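Local coordinates for pathogenicity island protein (Staphylococcus aureus subsp. aureus, PDB 3HL6) that is of unknown function, being the product of an open reading frame carried on a staphylococcal pathogenicity island, at residues P32-L37 and V45-N50; P41-Y46 and H56-D61. All blocks are in the same frame, centred on the assembly; numbering follows the deposited sequence.

Contact 1 of 2, residues P32-L37 and V45-N50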
loop_
_atom_site.group_PDB
_atom_site.type_symbol
_atom_site.label_atom_id
_atom_site.label_comp_id
_atom_site.label_asym_id
_atom_site.label_seq_id
_atom_site.Cartn_x
_atom_site.Cartn_y
_atom_site.Cartn_z
ATOM N N PRO B 32 -21.326 10.133 -5.111
ATOM C CA PRO B 32 -20.171 9.998 -6.007
ATOM C C PRO B 32 -19.173 11.157 -5.906
ATOM O O PRO B 32 -19.555 12.328 -5.981
ATOM C CB PRO B 32 -20.803 9.960 -7.398
ATOM C CG PRO B 32 -22.180 9.490 -7.179
ATOM C CD PRO B 32 -22.599 10.046 -5.846
ATOM N N CYS B 33 -17.903 10.816 -5.711
ATOM C CA CYS B 33 -16.822 11.791 -5.707
ATOM C C CYS B 33 -16.027 11.594 -6.965
ATOM O O CYS B 33 -16.089 10.549 -7.602
ATOM C CB CYS B 33 -15.901 11.588 -4.507
ATOM S SG CYS B 33 -16.797 11.141 -3.011
ATOM N N CYS B 34 -15.270 12.606 -7.324
ATOM C CA CYS B 34 -14.713 12.654 -8.642
ATOM C C CYS B 34 -13.489 13.562 -8.613
ATOM O O CYS B 34 -13.551 14.705 -8.153
ATOM C CB CYS B 34 -15.765 13.165 -9.611
ATOM S SG CYS B 34 -15.190 13.203 -11.278
ATOM N N PHE B 35 -12.354 13.047 -9.063
ATOM C CA PHE B 35 -11.146 13.833 -8.921
ATOM C C PHE B 35 -10.080 13.543 -9.957
ATOM O O PHE B 35 -10.227 12.659 -10.781
ATOM C CB PHE B 35 -10.598 13.747 -7.489
ATOM C CG PHE B 35 -10.223 12.371 -7.063
ATOM C CD1 PHE B 35 -11.171 11.511 -6.537
ATOM C CD2 PHE B 35 -8.924 11.932 -7.186
ATOM C CE1 PHE B 35 -10.821 10.237 -6.127
ATOM C CE2 PHE B 35 -8.576 10.659 -6.777
ATOM C CZ PHE B 35 -9.525 9.819 -6.241
ATOM N N LYS B 36 -9.032 14.352 -9.920
ATOM C CA LYS B 36 -7.818 14.114 -10.672
ATOM C C LYS B 36 -6.658 14.214 -9.695
ATOM O O LYS B 36 -6.782 14.831 -8.631
ATOM C CB LYS B 36 -7.664 15.138 -11.797
ATOM C CG LYS B 36 -8.975 15.434 -12.502
ATOM C CD LYS B 36 -8.796 15.691 -14.006
ATOM C CE LYS B 36 -8.001 16.988 -14.275
ATOM N NZ LYS B 36 -8.304 17.572 -15.616
ATOM N N LEU B 37 -5.547 13.574 -10.052
ATOM C CA LEU B 37 -4.263 13.823 -9.402
ATOM C C LEU B 37 -3.458 14.893 -10.121
ATOM O O LEU B 37 -3.402 14.947 -11.356
ATOM C CB LEU B 37 -3.431 12.541 -9.323
ATOM C CG LEU B 37 -3.786 11.651 -8.146
ATOM C CD1 LEU B 37 -3.763 12.453 -6.899
ATOM C CD2 LEU B 37 -5.181 11.181 -8.345
ATOM N N VAL B 45 -9.101 10.389 -15.027
ATOM C CA VAL B 45 -10.216 10.872 -14.226
ATOM C C VAL B 45 -10.680 9.762 -13.273
ATOM O O VAL B 45 -11.001 8.648 -13.704
ATOM C CB VAL B 45 -11.372 11.321 -15.161
ATOM C CG1 VAL B 45 -12.637 11.688 -14.369
ATOM C CG2 VAL B 45 -10.911 12.477 -16.037
ATOM N N TYR B 46 -10.705 10.054 -11.977
ATOM C CA TYR B 46 -11.059 9.021 -10.987
ATOM C C TYR B 46 -12.429 9.265 -10.401
ATOM O O TYR B 46 -12.761 10.381 -10.030
ATOM C CB TYR B 46 -10.049 8.970 -9.834
ATOM C CG TYR B 46 -8.613 8.860 -10.278
ATOM C CD1 TYR B 46 -7.864 10.008 -10.552
ATOM C CD2 TYR B 46 -7.996 7.611 -10.430
ATOM C CE1 TYR B 46 -6.547 9.916 -10.954
ATOM C CE2 TYR B 46 -6.666 7.513 -10.832
ATOM C CZ TYR B 46 -5.954 8.673 -11.100
ATOM O OH TYR B 46 -4.634 8.608 -11.502
ATOM N N VAL B 47 -13.218 8.207 -10.284
ATOM C CA VAL B 47 -14.543 8.320 -9.736
ATOM C C VAL B 47 -14.714 7.307 -8.615
ATOM O O VAL B 47 -14.378 6.126 -8.769
ATOM C CB VAL B 47 -15.597 8.103 -10.827
ATOM C CG1 VAL B 47 -16.955 7.870 -10.208
ATOM C CG2 VAL B 47 -15.632 9.309 -11.789
ATOM N N MET B 48 -15.221 7.782 -7.480
ATOM C CA MET B 48 -15.624 6.924 -6.382
ATOM C C MET B 48 -17.117 6.853 -6.398
ATOM O O MET B 48 -17.778 7.820 -6.098
ATOM C CB MET B 48 -15.218 7.539 -5.053
ATOM C CG MET B 48 -13.754 7.522 -4.772
ATOM S SD MET B 48 -13.325 6.029 -3.862
ATOM C CE MET B 48 -14.746 5.788 -2.796
ATOM N N MET B 49 -17.673 5.707 -6.715
ATOM C CA MET B 49 -19.104 5.604 -6.696
ATOM C C MET B 49 -19.498 4.282 -6.052
ATOM O O MET B 49 -19.059 3.225 -6.468
ATOM C CB MET B 49 -19.626 5.707 -8.118
ATOM C CG MET B 49 -21.128 5.679 -8.245
ATOM S SD MET B 49 -21.601 6.125 -9.922
ATOM C CE MET B 49 -20.489 7.492 -10.249
ATOM N N ASN B 50 -20.322 4.351 -5.019
ATOM C CA ASN B 50 -20.913 3.157 -4.471
ATOM C C ASN B 50 -19.834 2.264 -3.947
ATOM O O ASN B 50 -19.797 1.081 -4.263
ATOM C CB ASN B 50 -21.704 2.424 -5.542
ATOM C CG ASN B 50 -23.170 2.825 -5.557
ATOM O OD1 ASN B 50 -23.903 2.544 -4.617
ATOM N ND2 ASN B 50 -23.598 3.487 -6.617
#
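Tyr46 O takes the amide hydrogen of Phe35 at 2.9 Å from Phe35 N, lying in the plane of the carbonyl, and Cys34 CA adds a longer CA-H...O contact at 3.3 Å to the same Tyr46 O. The return bond, Tyr46 N to Phe35 O, is the straightest of the four across the contact, 169° at the hydrogen. Cys33 and Met48 exchange a second such pair of bonds, and Cys34 with Val47 forms the non-hydrogen-bonded pair between. With the strand axes at 160°, these three bridges are antiparallel and belong to the beta hairpin of strands 33-37 and 44-49. On the face bearing Phe35, Tyr46 and Met48, Tyr46 CB sits over the Phe35 ring, 3.8 Å from its centroid, a CH-pi contact. The two ring planes are near parallel (19°) but slid apart, overlapping little. Met48 CG lies at the edge of the Phe35 ring, near its plane. Leu37 CD2 approaches the Tyr46 ring obliquely; Tyr46 OH is hydrogen-bonded to Asp40. Helix 13-30 covers this face, Leu17 touching both aromatic residues. On the other face, Cys34 SG rests 4.0 Å from Val47 CG2.

Contact 2 of 2, residues P41-Y46 and H56-D61; sequences PFDMVY and HVYIKD
The beta hairpin of strands 44-49 and 52-57 has its open end here, where Val45 and His56 form an antiparallel hydrogen-bonded pair. Val45 N donates to His56 O at 2.9 Å and nearly straight (167°); the reciprocal bond, His56 N to Val45 O, is longer at 3.3 Å. Beyond the next pair, Met44 with Val57, whose side chains diverge, Tyr58 N still reaches Asp43 O at 3.1 Å, but with an N-H...O angle of only 138°. Val45 and His56 lie side by side, pointing the same way. His56 CG stands between its backbone N and carbonyl carbon (chi1 74°), and the imidazole turns one face to Val45 CB, 4.1 Å from the ring centroid. CE1 and NE2 are the ring atoms that meet the valine, while ND1 is hydrogen-bonded to Ser67 OG, which would help fix the ring's rotation. Val57 CG1 packs 3.3 Å from Phe42 O and also touches Met44 CG. Helix 152-163 supplies Tyr160 and Ala163 against Met44, and helix 171-184 adds Leu177 and Thr181 against Val57. The reciprocal Val45-His56 bonds beside the non-hydrogen-bonded Met44-Val57 pair are typical of an antiparallel beta hairpin.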
loop_
_atom_site.group_PDB
_atom_site.type_symbol
_atom_site.label_atom_id
_atom_site.label_comp_id
_atom_site.label_asym_id
_atom_site.label_seq_id
_atom_site.Cartn_x
_atom_site.Cartn_y
_atom_site.Cartn_z
ATOM N N PRO B 41 0.915 11.476 -14.904
ATOM C CA PRO B 41 1.388 11.400 -16.269
ATOM C C PRO B 41 0.417 10.646 -17.174
ATOM O O PRO B 41 0.627 10.609 -18.373
ATOM C CB PRO B 41 2.712 10.641 -16.147
ATOM C CG PRO B 41 2.618 9.855 -14.909
ATOM C CD PRO B 41 1.713 10.646 -13.979
ATOM N N PHE B 42 -0.637 10.050 -16.617
ATOM C CA PHE B 42 -1.520 9.192 -17.389
ATOM C C PHE B 42 -2.846 9.874 -17.466
ATOM O O PHE B 42 -3.741 9.420 -18.175
ATOM C CB PHE B 42 -1.732 7.839 -16.687
ATOM C CG PHE B 42 -0.715 6.790 -17.042
ATOM C CD1 PHE B 42 -0.821 6.077 -18.216
ATOM C CD2 PHE B 42 0.328 6.515 -16.190
ATOM C CE1 PHE B 42 0.105 5.103 -18.542
ATOM C CE2 PHE B 42 1.272 5.530 -16.503
ATOM C CZ PHE B 42 1.157 4.829 -17.684
ATOM N N ASP B 43 -2.979 10.951 -16.692
ATOM C CA ASP B 43 -4.041 11.906 -16.882
ATOM C C ASP B 43 -5.416 11.284 -16.673
ATOM O O ASP B 43 -6.314 11.415 -17.507
ATOM C CB ASP B 43 -3.952 12.428 -18.287
ATOM C CG ASP B 43 -4.479 13.823 -18.416
ATOM O OD1 ASP B 43 -5.218 14.286 -17.509
ATOM O OD2 ASP B 43 -4.136 14.445 -19.448
ATOM N N MET B 44 -5.592 10.603 -15.555
ATOM C CA MET B 44 -6.792 9.813 -15.380
ATOM C C MET B 44 -7.842 10.665 -14.711
ATOM O O MET B 44 -7.515 11.553 -13.918
ATOM C CB MET B 44 -6.505 8.564 -14.539
ATOM C CG MET B 44 -5.673 7.517 -15.257
ATOM S SD MET B 44 -5.047 6.299 -14.081
ATOM C CE MET B 44 -4.082 5.203 -15.116
ATOM N N VAL B 45 -9.101 10.389 -15.027
ATOM C CA VAL B 45 -10.216 10.872 -14.226
ATOM C C VAL B 45 -10.680 9.762 -13.273
ATOM O O VAL B 45 -11.001 8.648 -13.704
ATOM C CB VAL B 45 -11.372 11.321 -15.161
ATOM C CG1 VAL B 45 -12.637 11.688 -14.369
ATOM C CG2 VAL B 45 -10.911 12.477 -16.037
ATOM N N TYR B 46 -10.705 10.054 -11.977
ATOM C CA TYR B 46 -11.059 9.021 -10.987
ATOM C C TYR B 46 -12.429 9.265 -10.401
ATOM O O TYR B 46 -12.761 10.381 -10.030
ATOM C CB TYR B 46 -10.049 8.970 -9.834
ATOM C CG TYR B 46 -8.613 8.860 -10.278
ATOM C CD1 TYR B 46 -7.864 10.008 -10.552
ATOM C CD2 TYR B 46 -7.996 7.611 -10.430
ATOM C CE1 TYR B 46 -6.547 9.916 -10.954
ATOM C CE2 TYR B 46 -6.666 7.513 -10.832
ATOM C CZ TYR B 46 -5.954 8.673 -11.100
ATOM O OH TYR B 46 -4.634 8.608 -11.502
ATOM N N HIS B 56 -10.313 6.315 -15.903
ATOM C CA HIS B 56 -10.126 6.261 -17.351
ATOM C C HIS B 56 -9.212 7.398 -17.721
ATOM O O HIS B 56 -9.342 8.510 -17.207
ATOM C CB HIS B 56 -11.468 6.321 -18.119
ATOM C CG HIS B 56 -12.098 7.673 -18.125
ATOM N ND1 HIS B 56 -13.123 8.022 -17.266
ATOM C CD2 HIS B 56 -11.837 8.776 -18.869
ATOM C CE1 HIS B 56 -13.458 9.285 -17.472
ATOM N NE2 HIS B 56 -12.690 9.762 -18.436
ATOM N N VAL B 57 -8.250 7.120 -18.582
ATOM C CA VAL B 57 -7.420 8.207 -19.070
ATOM C C VAL B 57 -8.341 9.109 -19.847
ATOM O O VAL B 57 -9.347 8.680 -20.416
ATOM C CB VAL B 57 -6.238 7.759 -19.967
ATOM C CG1 VAL B 57 -5.354 6.777 -19.227
ATOM C CG2 VAL B 57 -6.741 7.174 -21.271
ATOM N N TYR B 58 -8.008 10.384 -19.849
ATOM C CA TYR B 58 -8.906 11.351 -20.401
ATOM C C TYR B 58 -8.681 11.403 -21.917
ATOM O O TYR B 58 -7.555 11.518 -22.374
ATOM C CB TYR B 58 -8.672 12.663 -19.682
ATOM C CG TYR B 58 -8.959 13.880 -20.493
ATOM C CD1 TYR B 58 -10.223 14.461 -20.475
ATOM C CD2 TYR B 58 -7.962 14.464 -21.260
ATOM C CE1 TYR B 58 -10.491 15.588 -21.215
ATOM C CE2 TYR B 58 -8.217 15.584 -21.992
ATOM C CZ TYR B 58 -9.482 16.142 -21.968
ATOM O OH TYR B 58 -9.723 17.259 -22.711
ATOM N N ILE B 59 -9.750 11.226 -22.686
ATOM C CA ILE B 59 -9.686 11.373 -24.141
ATOM C C ILE B 59 -10.541 12.553 -24.615
ATOM O O ILE B 59 -11.753 12.623 -24.338
ATOM C CB ILE B 59 -10.163 10.106 -24.900
ATOM C CG1 ILE B 59 -9.844 8.812 -24.123
ATOM C CG2 ILE B 59 -9.648 10.116 -26.353
ATOM C CD1 ILE B 59 -8.465 8.266 -24.329
ATOM N N LYS B 60 -9.896 13.479 -25.337
ATOM C CA LYS B 60 -10.508 14.774 -25.678
ATOM C C LYS B 60 -11.608 14.634 -26.735
ATOM O O LYS B 60 -12.754 15.067 -26.518
ATOM C CB LYS B 60 -9.434 15.754 -26.166
ATOM C CG LYS B 60 -8.510 15.152 -27.228
ATOM C CD LYS B 60 -7.654 13.992 -26.617
ATOM C CE LYS B 60 -7.171 13.064 -27.752
ATOM N NZ LYS B 60 -8.323 12.674 -28.637
ATOM N N ASP B 61 -11.245 14.018 -27.871
ATOM C CA ASP B 61 -12.179 13.784 -28.980
ATOM C C ASP B 61 -13.383 12.973 -28.531
ATOM O O ASP B 61 -14.500 13.168 -29.025
ATOM C CB ASP B 61 -11.474 13.032 -30.122
ATOM C CG ASP B 61 -10.318 13.844 -30.729
ATOM O OD1 ASP B 61 -10.289 15.091 -30.542
ATOM O OD2 ASP B 61 -9.436 13.234 -31.386
#

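In the fold
Contacts 1 and 2 share strand 44-49, which lies between strands 33-37 and 52-57 in a mixed five-stranded sheet. Val45 and Tyr46 belong to both: Val45 pairs its backbone with His56 in contact 2, and Tyr46 pairs with Phe35 in contact 1. Their centres are 12 Å apart. Both are partly buried, but contact 1 buries more surface, 528 against 332 Å², and keeps regular pairing over three successive bridges, with an aromatic face against helix 13-30. Contact 2 has two bridges and a bent terminal bond; its packing combines a valine-imidazole contact with aliphatic groups near helices 152-163 and 171-184, while Asp43 and Tyr58 remain exposed.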